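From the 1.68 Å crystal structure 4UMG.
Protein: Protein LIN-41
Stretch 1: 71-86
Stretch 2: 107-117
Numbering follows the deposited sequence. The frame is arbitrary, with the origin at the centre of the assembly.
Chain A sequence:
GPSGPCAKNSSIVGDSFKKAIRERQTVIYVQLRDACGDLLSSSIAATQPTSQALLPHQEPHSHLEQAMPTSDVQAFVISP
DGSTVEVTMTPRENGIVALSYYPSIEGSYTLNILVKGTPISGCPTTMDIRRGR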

# COMPACT_ATOMS: atom_id res chain seq x y z
N SER A 71 9.56 10.25 3.96
CA SER A 71 8.81 11.47 3.62
C SER A 71 8.37 11.56 2.14
O SER A 71 7.54 12.40 1.80
CB SER A 71 9.62 12.71 4.01
OG SER A 71 10.96 12.64 3.54
N ASP A 72 8.92 10.68 1.28
CA ASP A 72 8.63 10.61 -0.15
C ASP A 72 7.51 9.63 -0.49
O ASP A 72 7.12 9.53 -1.65
CB ASP A 72 9.90 10.19 -0.92
CG ASP A 72 11.02 11.21 -0.93
OD1 ASP A 72 10.77 12.36 -1.33
OD2 ASP A 72 12.18 10.82 -0.63
N VAL A 73 7.00 8.89 0.51
CA VAL A 73 5.98 7.86 0.29
C VAL A 73 4.64 8.27 0.92
O VAL A 73 4.58 8.65 2.09
CB VAL A 73 6.48 6.46 0.80
CG1 VAL A 73 5.41 5.38 0.65
CG2 VAL A 73 7.76 6.04 0.09
N GLN A 74 3.56 8.16 0.14
CA GLN A 74 2.21 8.45 0.61
C GLN A 74 1.37 7.22 0.28
O GLN A 74 1.55 6.61 -0.77
CB GLN A 74 1.64 9.67 -0.12
CG GLN A 74 2.43 10.95 0.13
CD GLN A 74 1.77 12.13 -0.53
OE1 GLN A 74 1.01 12.86 0.10
NE2 GLN A 74 2.04 12.34 -1.81
N ALA A 75 0.47 6.83 1.17
CA ALA A 75 -0.40 5.70 0.89
C ALA A 75 -1.79 6.03 1.41
O ALA A 75 -1.92 6.55 2.53
CB ALA A 75 0.12 4.44 1.56
N PHE A 76 -2.81 5.82 0.59
CA PHE A 76 -4.16 6.00 1.10
C PHE A 76 -5.06 4.85 0.72
O PHE A 76 -4.84 4.18 -0.28
CB PHE A 76 -4.79 7.34 0.78
CG PHE A 76 -4.87 7.58 -0.67
CD1 PHE A 76 -5.94 7.09 -1.41
CD2 PHE A 76 -3.94 8.39 -1.30
CE1 PHE A 76 -6.02 7.34 -2.78
CE2 PHE A 76 -4.06 8.70 -2.65
CZ PHE A 76 -5.09 8.16 -3.38
N VAL A 77 -6.09 4.65 1.52
CA VAL A 77 -7.08 3.62 1.36
C VAL A 77 -8.42 4.29 1.52
O VAL A 77 -8.59 5.11 2.45
CB VAL A 77 -6.90 2.47 2.37
CG1 VAL A 77 -8.11 1.53 2.40
CG2 VAL A 77 -5.62 1.68 2.08
N ILE A 78 -9.31 4.06 0.56
CA ILE A 78 -10.67 4.60 0.55
C ILE A 78 -11.60 3.44 0.69
O ILE A 78 -11.47 2.45 -0.03
CB ILE A 78 -10.97 5.36 -0.74
CG1 ILE A 78 -9.82 6.32 -1.08
CG2 ILE A 78 -12.31 6.08 -0.62
CD1 ILE A 78 -9.39 7.35 0.16
N SER A 79 -12.59 3.56 1.59
CA SER A 79 -13.52 2.49 1.81
C SER A 79 -14.61 2.51 0.69
O SER A 79 -14.62 3.45 -0.12
CB SER A 79 -14.11 2.63 3.22
OG SER A 79 -15.09 3.65 3.19
N PRO A 80 -15.51 1.49 0.63
CA PRO A 80 -16.54 1.44 -0.42
C PRO A 80 -17.56 2.59 -0.41
O PRO A 80 -18.24 2.79 -1.42
CB PRO A 80 -17.24 0.09 -0.17
CG PRO A 80 -16.31 -0.68 0.66
CD PRO A 80 -15.60 0.30 1.51
N ASP A 81 -17.65 3.33 0.70
CA ASP A 81 -18.57 4.48 0.83
C ASP A 81 -17.85 5.83 0.58
O ASP A 81 -18.44 6.90 0.79
CB ASP A 81 -19.32 4.46 2.18
CG ASP A 81 -18.49 4.78 3.43
OD1 ASP A 81 -17.30 5.13 3.28
OD2 ASP A 81 -19.04 4.72 4.54
N GLY A 82 -16.59 5.77 0.12
CA GLY A 82 -15.83 6.98 -0.17
C GLY A 82 -15.08 7.64 0.96
O GLY A 82 -14.42 8.66 0.75
N SER A 83 -15.08 7.00 2.15
CA SER A 83 -14.40 7.54 3.33
C SER A 83 -12.95 7.11 3.34
O SER A 83 -12.64 5.98 2.95
CB SER A 83 -15.06 7.02 4.62
OG SER A 83 -16.43 7.38 4.69
N THR A 84 -12.06 7.99 3.83
CA THR A 84 -10.62 7.68 3.97
C THR A 84 -10.48 6.79 5.19
O THR A 84 -11.22 6.92 6.16
CB THR A 84 -9.76 8.94 4.13
OG1 THR A 84 -10.18 9.66 5.27
CG2 THR A 84 -9.81 9.85 2.92
N VAL A 85 -9.52 5.87 5.10
CA VAL A 85 -9.23 4.89 6.15
C VAL A 85 -7.83 5.23 6.56
O VAL A 85 -6.97 5.45 5.70
CB VAL A 85 -9.38 3.46 5.54
CG1 VAL A 85 -8.96 2.36 6.49
CG2 VAL A 85 -10.83 3.23 5.05
N GLU A 86 -7.55 5.25 7.87
CA GLU A 86 -6.21 5.60 8.33
C GLU A 86 -5.21 4.50 7.96
O GLU A 86 -5.42 3.33 8.30
CB GLU A 86 -6.22 5.84 9.85
CG GLU A 86 -4.88 6.29 10.43
CD GLU A 86 -4.40 7.70 10.13
OE1 GLU A 86 -5.22 8.57 9.78
OE2 GLU A 86 -3.18 7.94 10.30
N GLY A 107 -16.72 -4.90 1.22
CA GLY A 107 -16.81 -4.28 -0.10
C GLY A 107 -15.52 -3.90 -0.78
O GLY A 107 -14.42 -4.33 -0.41
N SER A 108 -15.66 -3.08 -1.81
CA SER A 108 -14.58 -2.71 -2.70
C SER A 108 -13.80 -1.48 -2.26
O SER A 108 -14.28 -0.37 -2.39
CB SER A 108 -15.14 -2.50 -4.11
OG SER A 108 -14.09 -2.46 -5.05
N TYR A 109 -12.62 -1.70 -1.67
CA TYR A 109 -11.73 -0.62 -1.23
C TYR A 109 -10.80 -0.18 -2.35
O TYR A 109 -10.54 -0.94 -3.28
CB TYR A 109 -10.88 -1.11 -0.03
CG TYR A 109 -11.65 -1.17 1.28
CD1 TYR A 109 -12.72 -2.05 1.44
CD2 TYR A 109 -11.29 -0.37 2.36
CE1 TYR A 109 -13.42 -2.13 2.64
CE2 TYR A 109 -12.01 -0.42 3.56
CZ TYR A 109 -13.07 -1.30 3.69
OH TYR A 109 -13.73 -1.38 4.88
N THR A 110 -10.29 1.05 -2.25
CA THR A 110 -9.36 1.59 -3.23
C THR A 110 -8.06 1.82 -2.53
O THR A 110 -8.05 2.41 -1.46
CB THR A 110 -9.86 2.90 -3.80
OG1 THR A 110 -11.20 2.72 -4.25
CG2 THR A 110 -9.00 3.38 -4.96
N LEU A 111 -6.95 1.41 -3.16
CA LEU A 111 -5.62 1.62 -2.61
C LEU A 111 -4.81 2.40 -3.60
O LEU A 111 -4.82 2.07 -4.80
CB LEU A 111 -4.94 0.26 -2.40
CG LEU A 111 -3.45 0.27 -2.03
CD1 LEU A 111 -3.20 0.89 -0.64
CD2 LEU A 111 -2.87 -1.13 -2.10
N ASN A 112 -4.09 3.40 -3.13
CA ASN A 112 -3.11 4.10 -3.98
C ASN A 112 -1.84 4.36 -3.17
O ASN A 112 -1.94 4.73 -2.01
CB ASN A 112 -3.67 5.38 -4.65
CG ASN A 112 -2.93 5.75 -5.94
OD1 ASN A 112 -1.94 5.12 -6.29
ND2 ASN A 112 -3.39 6.77 -6.69
N ILE A 113 -0.65 4.12 -3.76
CA ILE A 113 0.61 4.37 -3.06
C ILE A 113 1.44 5.21 -4.03
O ILE A 113 1.60 4.82 -5.18
CB ILE A 113 1.34 3.07 -2.68
CG1 ILE A 113 0.42 2.13 -1.86
CG2 ILE A 113 2.65 3.38 -1.92
CD1 ILE A 113 0.79 0.61 -2.06
N LEU A 114 1.86 6.41 -3.57
CA LEU A 114 2.59 7.39 -4.35
C LEU A 114 3.99 7.56 -3.84
O LEU A 114 4.20 7.75 -2.65
CB LEU A 114 1.90 8.77 -4.29
CG LEU A 114 0.39 8.90 -4.52
CD1 LEU A 114 -0.01 10.38 -4.52
CD2 LEU A 114 -0.06 8.30 -5.82
N VAL A 115 4.96 7.49 -4.75
CA VAL A 115 6.36 7.71 -4.41
C VAL A 115 6.72 8.99 -5.16
O VAL A 115 6.57 9.05 -6.38
CB VAL A 115 7.28 6.51 -4.80
CG1 VAL A 115 8.73 6.95 -4.94
CG2 VAL A 115 7.16 5.40 -3.76
N LYS A 116 7.07 10.05 -4.39
CA LYS A 116 7.41 11.39 -4.93
C LYS A 116 6.26 11.95 -5.77
O LYS A 116 6.48 12.59 -6.81
CB LYS A 116 8.73 11.38 -5.69
CG LYS A 116 9.94 11.01 -4.85
CD LYS A 116 11.16 10.88 -5.75
CE LYS A 116 12.38 10.47 -4.98
NZ LYS A 116 13.49 10.08 -5.89
N GLY A 117 5.05 11.64 -5.34
CA GLY A 117 3.84 12.13 -6.02
C GLY A 117 3.40 11.33 -7.21
O GLY A 117 2.48 11.74 -7.91
O HOH W 1 4.27 10.65 -2.70
O HOH W 2 -13.38 2.24 -2.67

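Seven backbone hydrogen bonds join the stretches, and their geometry defines an antiparallel pair: the strand axes, 73-78 and 107-115, run at 171° and approach to 4.6 Å. Three residue pairs bond reciprocally. Q74 N reaches L114 O at 2.9 Å and L114 N reaches Q74 O at 2.8 Å; F76 with N112 (N to O, 3.0 Å both ways) and I78 with T110 (N to O, 2.9 Å both ways) repeat the pattern, all with N-H...O angles of 164-169°. The ladder ends in a nearly linear bond from K116 N to D72 O (2.8 Å, 175°), beside which water 1 accepts from Q74 NE2 and G117 N and donates to D72 O. Between these rungs, non-hydrogen-bonded pairs bring alpha carbons close enough for CA-H...O contacts, the shortest being V77 CA to T110 O at 3.2 Å.

Alternation sorts the side chains. V73, A75 and V77 share one face with V115, I113 and L111, a largely buried apolar layer in which V77 CG2 lies 3.7 Å from L111 CD1. On the other face, F76 (chi1 p) lays its ring against N112, whose CB sits over it, 3.4 Å from F76 CZ. Beyond the ladder, P80 CD stands 3.7 Å from the centroid of the Y109 ring, 22° off its normal, a CH-pi contact, while V77 CG1 meets the ring edge at Y109 CD2 (3.7 Å).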